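PDB 6DDN: probable sulfate-binding lipoprotein SubI from Mycobacterium tuberculosis, which probably binds sulfate outside the cell membrane and delivers it for uptake, as the solute-binding component of a sulfate transporter. Local coordinates for residues D159-G164 with N204-E209; P170-S175 with W180-P185; W320-L325 with G329-Q334. All coordinates share one frame; numbering follows the deposited sequence.

Contact 1 (D159-G164 with N204-E209); sequences DLLRPG and NTLVNE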
loop_
_atom_site.group_PDB
_atom_site.type_symbol
_atom_site.label_atom_id
_atom_site.label_comp_id
_atom_site.label_asym_id
_atom_site.label_seq_id
_atom_site.Cartn_x
_atom_site.Cartn_y
_atom_site.Cartn_z
ATOM N N ASP A 159 6.675 -16.441 -14.155
ATOM C CA ASP A 159 5.405 -17.142 -14.302
ATOM C C ASP A 159 4.301 -16.237 -14.834
ATOM O O ASP A 159 3.327 -16.742 -15.401
ATOM C CB ASP A 159 4.975 -17.751 -12.965
ATOM C CG ASP A 159 5.731 -19.023 -12.633
ATOM O OD1 ASP A 159 6.066 -19.781 -13.566
ATOM O OD2 ASP A 159 5.990 -19.264 -11.437
ATOM N N LEU A 160 4.427 -14.920 -14.664
ATOM C CA LEU A 160 3.415 -13.999 -15.164
ATOM C C LEU A 160 3.490 -13.804 -16.671
ATOM O O LEU A 160 2.544 -13.267 -17.256
ATOM C CB LEU A 160 3.538 -12.638 -14.473
ATOM C CG LEU A 160 3.477 -12.575 -12.946
ATOM C CD1 LEU A 160 3.038 -11.191 -12.494
ATOM C CD2 LEU A 160 2.562 -13.645 -12.369
ATOM N N LEU A 161 4.585 -14.218 -17.306
ATOM C CA LEU A 161 4.744 -14.139 -18.750
ATOM C C LEU A 161 4.456 -15.464 -19.440
ATOM O O LEU A 161 4.815 -15.633 -20.609
ATOM C CB LEU A 161 6.159 -13.675 -19.101
ATOM C CG LEU A 161 6.549 -12.267 -18.662
ATOM C CD1 LEU A 161 7.912 -11.899 -19.223
ATOM C CD2 LEU A 161 5.497 -11.273 -19.108
ATOM N N ARG A 162 3.831 -16.404 -18.748
ATOM C CA ARG A 162 3.525 -17.672 -19.383
ATOM C C ARG A 162 2.304 -17.530 -20.290
ATOM O O ARG A 162 1.454 -16.664 -20.065
ATOM C CB ARG A 162 3.282 -18.747 -18.331
ATOM C CG ARG A 162 4.553 -19.457 -17.894
ATOM C CD ARG A 162 4.412 -20.047 -16.504
ATOM N NE ARG A 162 3.222 -20.883 -16.395
ATOM C CZ ARG A 162 2.773 -21.397 -15.257
ATOM N NH1 ARG A 162 3.415 -21.164 -14.120
ATOM N NH2 ARG A 162 1.678 -22.145 -15.254
ATOM N N PRO A 163 2.208 -18.356 -21.331
ATOM C CA PRO A 163 1.107 -18.209 -22.292
ATOM C C PRO A 163 -0.250 -18.364 -21.622
ATOM O O PRO A 163 -0.509 -19.345 -20.922
ATOM C CB PRO A 163 1.364 -19.333 -23.303
ATOM C CG PRO A 163 2.811 -19.653 -23.167
ATOM C CD PRO A 163 3.168 -19.398 -21.737
ATOM N N GLY A 164 -1.119 -17.380 -21.844
ATOM C CA GLY A 164 -2.482 -17.439 -21.364
ATOM C C GLY A 164 -2.703 -16.937 -19.955
ATOM O O GLY A 164 -3.857 -16.889 -19.509
ATOM N N ASN A 204 7.178 -4.201 -20.065
ATOM C CA ASN A 204 6.610 -4.084 -21.403
ATOM C C ASN A 204 5.809 -5.326 -21.774
ATOM O O ASN A 204 4.626 -5.245 -22.121
ATOM C CB ASN A 204 7.736 -3.847 -22.411
ATOM C CG ASN A 204 7.340 -2.898 -23.518
ATOM O OD1 ASN A 204 6.218 -2.945 -24.021
ATOM N ND2 ASN A 204 8.266 -2.031 -23.910
ATOM N N THR A 205 6.448 -6.495 -21.699
ATOM C CA THR A 205 5.772 -7.733 -22.069
ATOM C C THR A 205 4.674 -8.084 -21.074
ATOM O O THR A 205 3.629 -8.621 -21.458
ATOM C CB THR A 205 6.787 -8.870 -22.173
ATOM O OG1 THR A 205 7.899 -8.441 -22.967
ATOM C CG2 THR A 205 6.156 -10.091 -22.819
ATOM N N LEU A 206 4.889 -7.781 -19.794
ATOM C CA LEU A 206 3.876 -8.076 -18.786
ATOM C C LEU A 206 2.610 -7.266 -19.027
ATOM O O LEU A 206 1.500 -7.812 -19.038
ATOM C CB LEU A 206 4.435 -7.806 -17.389
ATOM C CG LEU A 206 3.439 -7.894 -16.232
ATOM C CD1 LEU A 206 3.047 -9.339 -15.971
ATOM C CD2 LEU A 206 4.012 -7.254 -14.977
ATOM N N VAL A 207 2.757 -5.957 -19.239
ATOM C CA VAL A 207 1.589 -5.091 -19.371
ATOM C C VAL A 207 0.869 -5.353 -20.688
ATOM O O VAL A 207 -0.346 -5.583 -20.713
ATOM C CB VAL A 207 2.000 -3.614 -19.236
ATOM C CG1 VAL A 207 0.842 -2.708 -19.622
ATOM C CG2 VAL A 207 2.463 -3.321 -17.812
ATOM N N ASN A 208 1.605 -5.329 -21.802
ATOM C CA ASN A 208 0.963 -5.396 -23.112
ATOM C C ASN A 208 0.266 -6.732 -23.326
ATOM O O ASN A 208 -0.891 -6.775 -23.762
ATOM C CB ASN A 208 1.995 -5.148 -24.213
ATOM C CG ASN A 208 2.428 -3.700 -24.287
ATOM O OD1 ASN A 208 1.732 -2.808 -23.805
ATOM N ND2 ASN A 208 3.582 -3.457 -24.897
ATOM N N GLU A 209 0.949 -7.836 -23.029
ATOM C CA GLU A 209 0.430 -9.143 -23.399
ATOM C C GLU A 209 -0.260 -9.881 -22.257
ATOM O O GLU A 209 -0.827 -10.951 -22.496
ATOM C CB GLU A 209 1.555 -10.013 -23.981
ATOM C CG GLU A 209 2.514 -9.244 -24.895
ATOM C CD GLU A 209 3.366 -10.151 -25.769
ATOM O OE1 GLU A 209 3.849 -9.691 -26.824
ATOM O OE2 GLU A 209 3.540 -11.329 -25.418
#
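No flat group stands between Leu161 and Leu206, the residues that meet most closely here; the two planar groups that matter, the carboxylate of Asp159 and the guanidinium of Arg162, pair on the loop's own side, away from the helix. Asp159 lies at the edge of the guanidinium, nearly in its plane, and Arg162 NH1 makes a salt bridge with Asp159 OD1 at 3.0 Å, the hydrogen bond lying fairly close to straight (161°). The acid is approached quite differently, from above the carboxylate, 74° out of its plane. NH1 also bonds to the carbonyl of Asn153, while OD2 of Asp159 accepts from the backbone N of Arg155, and this bracing ties the loop to the residues just before it.

On the loop's side only aliphatic groups reach helix 196-210, and they meet leucine and threonine carbons and the helix backbone. One branch of Leu161, CD2, is laid against that backbone, with Leu206 CA 3.6 Å away. CG2 of Thr205 flanks the same methyl at 4.0 Å from Leu161 CD2, while Thr205 OG1 bonds back to the carbonyl of Asp201. Leu206, with CG anti to its own N (chi1 172°), sends CD1 to Leu160, 3.7 Å from Leu160 CB, and the two side chains pass at a slant. Val167 of strand 167-168 touches both Leu160 and Leu206 and links the contact to the sheet.

The example illustrates a division of labour: charge shapes the loop locally, whereas dispersion and the hydrophobic effect make the attachment, without a hydrogen bond between 159-164 and 204-209.

Contact 2 (P170-S175 with W180-P185); sequences PSPLSS and WNLLAP. With SO4 (sulfate ion), chain C.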
loop_
_atom_site.group_PDB
_atom_site.type_symbol
_atom_site.label_atom_id
_atom_site.label_comp_id
_atom_site.label_asym_id
_atom_site.label_seq_id
_atom_site.Cartn_x
_atom_site.Cartn_y
_atom_site.Cartn_z
ATOM N N PRO A 170 -4.052 -2.824 -10.970
ATOM C CA PRO A 170 -4.778 -1.578 -11.257
ATOM C C PRO A 170 -4.011 -0.609 -12.144
ATOM O O PRO A 170 -2.925 -0.921 -12.645
ATOM C CB PRO A 170 -5.016 -0.987 -9.861
ATOM C CG PRO A 170 -3.931 -1.552 -9.027
ATOM C CD PRO A 170 -3.687 -2.936 -9.550
ATOM N N SER A 171 -4.582 0.581 -12.340
ATOM C CA SER A 171 -4.057 1.628 -13.211
ATOM C C SER A 171 -3.155 2.568 -12.421
ATOM O O SER A 171 -3.540 3.017 -11.335
ATOM C CB SER A 171 -5.194 2.420 -13.840
ATOM O OG SER A 171 -4.709 3.311 -14.829
ATOM N N PRO A 172 -1.958 2.891 -12.924
ATOM C CA PRO A 172 -1.070 3.803 -12.186
ATOM C C PRO A 172 -1.549 5.242 -12.177
ATOM O O PRO A 172 -0.944 6.074 -11.487
ATOM C CB PRO A 172 0.272 3.670 -12.927
ATOM C CG PRO A 172 0.104 2.509 -13.876
ATOM C CD PRO A 172 -1.351 2.440 -14.184
ATOM N N LEU A 173 -2.607 5.564 -12.920
ATOM C CA LEU A 173 -3.119 6.928 -12.925
ATOM C C LEU A 173 -3.869 7.235 -11.638
ATOM O O LEU A 173 -3.815 8.360 -11.131
ATOM C CB LEU A 173 -4.027 7.142 -14.133
ATOM C CG LEU A 173 -3.395 7.091 -15.524
ATOM C CD1 LEU A 173 -4.172 7.981 -16.479
ATOM C CD2 LEU A 173 -1.934 7.500 -15.477
ATOM N N SER A 174 -4.576 6.244 -11.096
ATOM C CA SER A 174 -5.405 6.443 -9.918
ATOM C C SER A 174 -4.939 5.664 -8.700
ATOM O O SER A 174 -5.295 6.038 -7.578
ATOM C CB SER A 174 -6.858 6.055 -10.222
ATOM O OG SER A 174 -6.920 4.768 -10.812
ATOM N N SER A 175 -4.150 4.610 -8.885
ATOM C CA SER A 175 -3.775 3.712 -7.804
ATOM C C SER A 175 -2.283 3.795 -7.521
ATOM O O SER A 175 -1.467 3.882 -8.443
ATOM C CB SER A 175 -4.147 2.267 -8.144
ATOM O OG SER A 175 -3.700 1.381 -7.135
ATOM N N TRP A 180 3.438 0.091 -6.922
ATOM C CA TRP A 180 4.166 -1.004 -6.291
ATOM C C TRP A 180 4.194 -2.226 -7.198
ATOM O O TRP A 180 5.241 -2.861 -7.367
ATOM C CB TRP A 180 3.533 -1.373 -4.947
ATOM C CG TRP A 180 3.449 -0.265 -3.936
ATOM C CD1 TRP A 180 2.311 0.276 -3.411
ATOM C CD2 TRP A 180 4.544 0.416 -3.304
ATOM N NE1 TRP A 180 2.627 1.258 -2.504
ATOM C CE2 TRP A 180 3.990 1.364 -2.419
ATOM C CE3 TRP A 180 5.935 0.322 -3.405
ATOM C CZ2 TRP A 180 4.779 2.210 -1.640
ATOM C CZ3 TRP A 180 6.717 1.166 -2.630
ATOM C CH2 TRP A 180 6.136 2.097 -1.760
ATOM N N ASN A 181 3.050 -2.553 -7.807
ATOM C CA ASN A 181 2.919 -3.767 -8.604
ATOM C C ASN A 181 3.818 -3.765 -9.832
ATOM O O ASN A 181 4.120 -4.838 -10.363
ATOM C CB ASN A 181 1.464 -3.954 -9.041
ATOM C CG ASN A 181 0.554 -4.353 -7.896
ATOM O OD1 ASN A 181 0.987 -4.463 -6.748
ATOM N ND2 ASN A 181 -0.720 -4.568 -8.205
ATOM N N LEU A 182 4.230 -2.592 -10.311
ATOM C CA LEU A 182 5.150 -2.515 -11.437
ATOM C C LEU A 182 6.582 -2.219 -11.018
ATOM O O LEU A 182 7.510 -2.562 -11.760
ATOM C CB LEU A 182 4.680 -1.449 -12.436
ATOM C CG LEU A 182 3.283 -1.675 -13.019
ATOM C CD1 LEU A 182 3.057 -0.792 -14.235
ATOM C CD2 LEU A 182 3.070 -3.139 -13.369
ATOM N N LEU A 183 6.784 -1.605 -9.849
ATOM C CA LEU A 183 8.136 -1.394 -9.347
ATOM C C LEU A 183 8.816 -2.717 -9.017
ATOM O O LEU A 183 10.005 -2.897 -9.304
ATOM C CB LEU A 183 8.100 -0.493 -8.115
ATOM C CG LEU A 183 8.016 1.003 -8.398
ATOM C CD1 LEU A 183 7.571 1.754 -7.153
ATOM C CD2 LEU A 183 9.353 1.524 -8.905
ATOM N N ALA A 184 8.081 -3.649 -8.408
ATOM C CA ALA A 184 8.677 -4.928 -8.027
ATOM C C ALA A 184 9.218 -5.704 -9.222
ATOM O O ALA A 184 10.392 -6.112 -9.181
ATOM C CB ALA A 184 7.662 -5.754 -7.229
ATOM N N PRO A 185 8.459 -5.939 -10.299
ATOM C CA PRO A 185 9.042 -6.668 -11.431
ATOM C C PRO A 185 10.133 -5.888 -12.138
ATOM O O PRO A 185 11.072 -6.498 -12.666
ATOM C CB PRO A 185 7.836 -6.912 -12.343
ATOM C CG PRO A 185 6.939 -5.779 -12.061
ATOM C CD PRO A 185 7.065 -5.556 -10.580
HETATM S S SO4 C . -4.620 1.857 -3.970
HETATM O O1 SO4 C . -5.432 2.889 -3.332
HETATM O O2 SO4 C . -4.520 0.703 -3.080
HETATM O O3 SO4 C . -5.237 1.444 -5.226
HETATM O O4 SO4 C . -3.288 2.389 -4.239
#
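Asn181 and Pro170 hide the most surface from each other, with Leu182 next. The side chain of Asn181 crosses that of Pro170 at about a right angle, its ND2 3.6 Å from Pro170 CD. That touch is only van der Waals: the N-H groups are employed elsewhere, in a hydrogen bond to Thr169 OG1 and a weak one to the carbonyl of Ile234, so the buried nitrogen ties the helix to the chain just before Pro170. Leu182 makes the second touch, a loose one, its CD1 4.4 Å from Pro172 CG.

The loop then turns toward the bound sulfate. Ser175 holds OG anti to its backbone N (chi1 176°), a position from which OG donates to sulfate O3 at 2.5 Å, so short that the exact length is doubtful, and also accepts from the backbone N of Ala178, capping the start of helix 177-190. The shell of donors round the anion is completed by the backbone N atoms of Ser177, Gly218 and Ala60 and by Tyr236 OH. The ion probably comes from the crystallisation liquor, yet neutral donors of this kind are consistent with the ligand site of a sulfate-binding protein.

Pro185, whose N has no hydrogen to give, leaves a kink in helix 177-190. The helix touches both the 170-175 loop and the sheet: Trp180, Asn181 and Ala184 meet Val142 of strand 138-147, Trp180 meets Ile261 of strand 257-267, and Leu183 and Ala184 rest on Phe259 of that same strand.

Contact 3 (W320-L325 with G329-Q334); sequences WTIADL and GSVDPQ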
loop_
_atom_site.group_PDB
_atom_site.type_symbol
_atom_site.label_atom_id
_atom_site.label_comp_id
_atom_site.label_asym_id
_atom_site.label_seq_id
_atom_site.Cartn_x
_atom_site.Cartn_y
_atom_site.Cartn_z
ATOM N N TRP A 320 13.410 -5.312 -2.420
ATOM C CA TRP A 320 13.760 -4.063 -3.080
ATOM C C TRP A 320 13.017 -2.903 -2.433
ATOM O O TRP A 320 11.841 -3.020 -2.079
ATOM C CB TRP A 320 13.422 -4.134 -4.569
ATOM C CG TRP A 320 14.256 -5.114 -5.335
ATOM C CD1 TRP A 320 13.839 -6.291 -5.887
ATOM C CD2 TRP A 320 15.652 -5.001 -5.638
ATOM N NE1 TRP A 320 14.889 -6.918 -6.513
ATOM C CE2 TRP A 320 16.014 -6.146 -6.375
ATOM C CE3 TRP A 320 16.631 -4.043 -5.357
ATOM C CZ2 TRP A 320 17.311 -6.360 -6.833
ATOM C CZ3 TRP A 320 17.919 -4.256 -5.814
ATOM C CH2 TRP A 320 18.247 -5.405 -6.544
ATOM N N THR A 321 13.711 -1.779 -2.278
ATOM C CA THR A 321 13.136 -0.576 -1.696
ATOM C C THR A 321 13.241 0.581 -2.680
ATOM O O THR A 321 14.052 0.563 -3.610
ATOM C CB THR A 321 13.834 -0.199 -0.382
ATOM O OG1 THR A 321 15.176 0.220 -0.655
ATOM C CG2 THR A 321 13.863 -1.388 0.564
ATOM N N ILE A 322 12.405 1.599 -2.457
ATOM C CA ILE A 322 12.440 2.786 -3.308
ATOM C C ILE A 322 13.797 3.471 -3.219
ATOM O O ILE A 322 14.224 4.143 -4.165
ATOM C CB ILE A 322 11.285 3.745 -2.944
ATOM C CG1 ILE A 322 10.820 4.519 -4.178
ATOM C CG2 ILE A 322 11.696 4.715 -1.843
ATOM C CD1 ILE A 322 10.106 3.665 -5.194
ATOM N N ALA A 323 14.502 3.301 -2.098
ATOM C CA ALA A 323 15.834 3.878 -1.970
ATOM C C ALA A 323 16.838 3.164 -2.865
ATOM O O ALA A 323 17.815 3.778 -3.311
ATOM C CB ALA A 323 16.290 3.832 -0.512
ATOM N N ASP A 324 16.620 1.873 -3.133
ATOM C CA ASP A 324 17.492 1.150 -4.053
ATOM C C ASP A 324 17.447 1.755 -5.446
ATOM O O ASP A 324 18.449 1.724 -6.171
ATOM C CB ASP A 324 17.095 -0.327 -4.110
ATOM C CG ASP A 324 17.129 -0.998 -2.750
ATOM O OD1 ASP A 324 16.951 -0.293 -1.735
ATOM O OD2 ASP A 324 17.326 -2.231 -2.692
ATOM N N LEU A 325 16.303 2.308 -5.837
ATOM C CA LEU A 325 16.127 2.907 -7.149
ATOM C C LEU A 325 16.380 4.408 -7.146
ATOM O O LEU A 325 16.004 5.090 -8.104
ATOM C CB LEU A 325 14.718 2.616 -7.669
ATOM C CG LEU A 325 14.411 1.142 -7.946
ATOM C CD1 LEU A 325 13.209 0.997 -8.866
ATOM C CD2 LEU A 325 15.628 0.452 -8.541
ATOM N N GLY A 329 12.390 10.562 -5.979
ATOM C CA GLY A 329 12.927 11.644 -6.787
ATOM C C GLY A 329 13.478 11.184 -8.125
ATOM O O GLY A 329 13.544 11.966 -9.076
ATOM N N SER A 330 13.880 9.917 -8.220
ATOM C CA SER A 330 14.392 9.356 -9.461
ATOM C C SER A 330 13.464 8.325 -10.090
ATOM O O SER A 330 13.689 7.936 -11.242
ATOM C CB SER A 330 15.770 8.718 -9.230
ATOM O OG SER A 330 16.181 7.974 -10.362
ATOM N N VAL A 331 12.439 7.874 -9.374
ATOM C CA VAL A 331 11.453 6.948 -9.914
ATOM C C VAL A 331 10.180 7.672 -10.337
ATOM O O VAL A 331 9.606 7.365 -11.382
ATOM C CB VAL A 331 11.154 5.838 -8.882
ATOM C CG1 VAL A 331 9.758 5.269 -9.074
ATOM C CG2 VAL A 331 12.195 4.736 -8.977
ATOM N N ASP A 332 9.748 8.651 -9.542
ATOM C CA ASP A 332 8.555 9.422 -9.880
ATOM C C ASP A 332 8.633 10.182 -11.205
ATOM O O ASP A 332 7.580 10.316 -11.852
ATOM C CB ASP A 332 8.242 10.410 -8.749
ATOM C CG ASP A 332 6.963 10.081 -8.027
ATOM O OD1 ASP A 332 6.440 8.960 -8.205
ATOM O OD2 ASP A 332 6.485 10.957 -7.279
ATOM N N PRO A 333 9.770 10.731 -11.638
ATOM C CA PRO A 333 9.816 11.366 -12.960
ATOM C C PRO A 333 10.231 10.444 -14.095
ATOM O O PRO A 333 10.284 10.893 -15.245
ATOM C CB PRO A 333 10.858 12.472 -12.754
ATOM C CG PRO A 333 11.820 11.869 -11.811
ATOM C CD PRO A 333 11.024 10.971 -10.894
ATOM N N GLN A 334 10.521 9.180 -13.802
ATOM C CA GLN A 334 10.872 8.184 -14.804
ATOM C C GLN A 334 9.718 7.236 -15.110
ATOM O O GLN A 334 9.844 6.393 -16.003
ATOM C CB GLN A 334 12.112 7.402 -14.326
ATOM C CG GLN A 334 12.604 6.187 -15.148
ATOM C CD GLN A 334 12.837 6.456 -16.636
ATOM O OE1 GLN A 334 12.073 7.158 -17.298
ATOM N NE2 GLN A 334 13.895 5.857 -17.171
#
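Leu325 and Val331 bring the backbones closest, with CA atoms 6.8 Å apart, where a helix-like turn at 322-324, held by weak bonds, faces the short helix that includes Val331. Val331 carries the contact and uses its two methyls on two different partners. CG2 presses on the base of Leu325, 3.5 Å from Leu325 CB, and then continues along the same side chain, 3.9 Å from Leu325 CD1; the two side chains meet at a slant. CG1, anti to the backbone N (chi1 153°), is sent instead to Ile322, whose CD1 lies 4.2 Å from Val331 CG1.

Ser330 stands at the margin. Its OG lies 3.7 Å from Leu325 O, too far for a hydrogen bond, so the polar atoms add little and the attachment is apolar. Beyond Val331 the chain turns once more, with Gln334 N bonded to Val331 O at 3.2 Å.

The cluster is not self-contained. Leu183 of helix 177-190 touches both Ile322 and Val331, Tyr186 of the same helix touches Leu325, and Phe259 of strand 257-267 supports Ile322. A turn with helical backbone angles and a short helix, joined by a tight connection and pressed by their aliphatic side chains onto a longer helix, thus lie close to the end of the modelled chain. They follow strand 318-320, which pairs in parallel with strand 257-267, in a protein of the type 2 periplasmic binding protein class.

Overall arrangement
From the N terminus, contact 1 opens first, in the loop after strand 138-147, and closes about 40 residues later on helix 196-210. Contact 2 is nested inside that span, a short closure between the loop after strand 167-168 and helix 177-190; the centres lie 15 Å apart and the two contacts do not touch. Contact 3 follows in series, a local closure after strand 318-320. It nevertheless meets contact 2 in space, through Leu183, whose CD1 lies 3.7 Å from Ile322 CD1. Helix 177-190 therefore joins the sulfate-side loop to the C-terminal turns, while contact 1, about 23 Å from contact 3 between centres, fastens a more peripheral loop.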